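Local coordinates for protein enoyl-CoA hydratase/isomerase (Pseudomonas aeruginosa, PDB 3LAO) that probably adds water to the double bond of a steroid side-chain enoyl-CoA, working as a trimeric lyase of the crotonase-like family, at residues G135-H140 with G173-A178. Residues are numbered along the deposited sequence; the frame is centred on the assembly and turned at random.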
loop_
_atom_site.group_PDB
_atom_site.type_symbol
_atom_site.label_atom_id
_atom_site.label_comp_id
_atom_site.label_asym_id
_atom_site.label_seq_id
_atom_site.Cartn_x
_atom_site.Cartn_y
_atom_site.Cartn_z
ATOM N N GLY B 135 10.556 -22.084 -7.578
ATOM C CA GLY B 135 11.110 -22.173 -8.916
ATOM C C GLY B 135 10.180 -21.724 -10.033
ATOM O O GLY B 135 10.541 -21.784 -11.206
ATOM N N THR B 136 8.981 -21.275 -9.694
ATOM C CA THR B 136 8.117 -20.700 -10.697
ATOM C C THR B 136 8.780 -19.407 -11.169
ATOM O O THR B 136 9.410 -18.712 -10.384
ATOM C CB THR B 136 6.739 -20.401 -10.101
ATOM O OG1 THR B 136 6.128 -21.632 -9.684
ATOM C CG2 THR B 136 5.863 -19.654 -11.105
ATOM N N ARG B 137 8.626 -19.079 -12.442
ATOM C CA ARG B 137 9.313 -17.943 -13.020
ATOM C C ARG B 137 8.312 -16.931 -13.502
ATOM O O ARG B 137 7.361 -17.271 -14.137
ATOM C CB ARG B 137 10.120 -18.361 -14.244
ATOM C CG ARG B 137 11.266 -19.328 -13.996
ATOM C CD ARG B 137 11.600 -20.023 -15.345
ATOM N NE ARG B 137 12.522 -19.266 -16.217
ATOM C CZ ARG B 137 12.563 -19.342 -17.557
ATOM N NH1 ARG B 137 11.710 -20.118 -18.230
ATOM N NH2 ARG B 137 13.460 -18.626 -18.233
ATOM N N PHE B 138 8.600 -15.666 -13.281
ATOM C CA PHE B 138 7.681 -14.614 -13.605
ATOM C C PHE B 138 8.435 -13.612 -14.410
ATOM O O PHE B 138 9.613 -13.307 -14.115
ATOM C CB PHE B 138 7.239 -13.914 -12.300
ATOM C CG PHE B 138 6.469 -14.803 -11.352
ATOM C CD1 PHE B 138 7.115 -15.483 -10.328
ATOM C CD2 PHE B 138 5.083 -14.956 -11.487
ATOM C CE1 PHE B 138 6.376 -16.321 -9.440
ATOM C CE2 PHE B 138 4.313 -15.795 -10.597
ATOM C CZ PHE B 138 4.957 -16.457 -9.570
ATOM N N ALA B 139 7.764 -13.023 -15.383
ATOM C CA ALA B 139 8.345 -11.822 -15.941
ATOM C C ALA B 139 7.323 -11.005 -16.682
ATOM O O ALA B 139 6.370 -11.540 -17.227
ATOM C CB ALA B 139 9.590 -12.180 -16.859
ATOM N N HIS B 140 7.519 -9.702 -16.666
ATOM C CA HIS B 140 6.738 -8.768 -17.451
ATOM C C HIS B 140 7.409 -8.439 -18.785
ATOM O O HIS B 140 7.919 -7.334 -18.988
ATOM C CB HIS B 140 6.543 -7.493 -16.655
ATOM C CG HIS B 140 5.129 -7.261 -16.269
ATOM N ND1 HIS B 140 4.636 -7.603 -15.031
ATOM C CD2 HIS B 140 4.090 -6.761 -16.971
ATOM C CE1 HIS B 140 3.353 -7.302 -14.980
ATOM N NE2 HIS B 140 2.996 -6.796 -16.146
ATOM N N GLY B 173 11.530 -5.799 -17.575
ATOM C CA GLY B 173 11.152 -7.080 -18.124
ATOM C C GLY B 173 11.920 -8.191 -17.462
ATOM O O GLY B 173 11.751 -9.342 -17.810
ATOM N N ASP B 174 12.744 -7.858 -16.483
ATOM C CA ASP B 174 13.564 -8.881 -15.823
ATOM C C ASP B 174 12.745 -9.980 -15.192
ATOM O O ASP B 174 11.609 -9.760 -14.742
ATOM C CB ASP B 174 14.482 -8.261 -14.765
ATOM C CG ASP B 174 15.761 -7.708 -15.363
ATOM O OD1 ASP B 174 16.236 -8.294 -16.365
ATOM O OD2 ASP B 174 16.293 -6.697 -14.845
ATOM N N GLU B 175 13.347 -11.157 -15.140
ATOM C CA GLU B 175 12.717 -12.359 -14.611
ATOM C C GLU B 175 12.910 -12.440 -13.091
ATOM O O GLU B 175 13.969 -12.056 -12.582
ATOM C CB GLU B 175 13.367 -13.586 -15.242
ATOM C CG GLU B 175 12.640 -14.883 -14.939
ATOM C CD GLU B 175 13.243 -16.100 -15.647
ATOM O OE1 GLU B 175 13.084 -16.214 -16.884
ATOM O OE2 GLU B 175 13.850 -16.956 -14.963
ATOM N N PHE B 176 11.893 -12.919 -12.365
ATOM C CA PHE B 176 12.059 -13.200 -10.940
ATOM C C PHE B 176 11.435 -14.516 -10.622
ATOM O O PHE B 176 10.659 -15.037 -11.424
ATOM C CB PHE B 176 11.486 -12.115 -10.040
ATOM C CG PHE B 176 10.081 -11.663 -10.403
ATOM C CD1 PHE B 176 9.864 -10.846 -11.504
ATOM C CD2 PHE B 176 8.990 -12.006 -9.586
ATOM C CE1 PHE B 176 8.603 -10.420 -11.823
ATOM C CE2 PHE B 176 7.728 -11.582 -9.883
ATOM C CZ PHE B 176 7.530 -10.776 -11.005
ATOM N N ASP B 177 11.803 -15.089 -9.483
ATOM C CA ASP B 177 11.241 -16.375 -9.122
ATOM C C ASP B 177 10.250 -16.238 -7.966
ATOM O O ASP B 177 9.987 -15.126 -7.475
ATOM C CB ASP B 177 12.322 -17.453 -8.848
ATOM C CG ASP B 177 13.185 -17.145 -7.622
ATOM O OD1 ASP B 177 12.899 -16.152 -6.928
ATOM O OD2 ASP B 177 14.163 -17.902 -7.355
ATOM N N ALA B 178 9.714 -17.388 -7.557
ATOM C CA ALA B 178 8.721 -17.474 -6.508
ATOM C C ALA B 178 9.174 -16.801 -5.205
ATOM O O ALA B 178 8.359 -16.187 -4.502
ATOM C CB ALA B 178 8.368 -18.903 -6.258
HETATM O O HOH W 1 9.532 -8.211 -15.186
#
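Phe138 and Phe176 face each other as the hydrogen-bonded antiparallel pair where strands 137-139 and 175-177 meet. Two backbone bonds join them, Phe138 N to Phe176 O at 2.8 Å and Phe176 N to Phe138 O at 2.9 Å. Both side chains drop to the same face of the sheet. With chi1 at 48°, Phe176 CG sits between its backbone N and carbonyl carbon. Phe138 CB rests over one face of the Phe176 ring, 3.5 Å from its centroid and offset toward the rim, with Phe176 CE2 and CZ its nearest atoms. The two ring planes are only 17° apart, but the rings are displaced past one another and hardly stack; the edge of the Phe138 ring instead meets the backbone of Asp177 and Ala178. Ile121 of helix 119-125 and Ala181 of helix 178-183 touch both phenylalanine side chains.

On the other face Glu175, its CG anti to the backbone N, reaches diagonally to Arg137. Arg137 NE gives a hydrogen bond to Glu175 OE2 from above the carboxylate plane, while Arg137 NH2 forms a salt bridge with Glu175 OE1 at 2.8 Å; the planes of the two charged groups stand 81° apart. Beyond the paired strands, a water takes the N-H of His140 and donates to Asp174 O. The small three-stranded sheet, completed by strand 115-117, is thus two-sided: a buried aromatic face turned to helices, and an exposed salt bridge that solvent probably weakens.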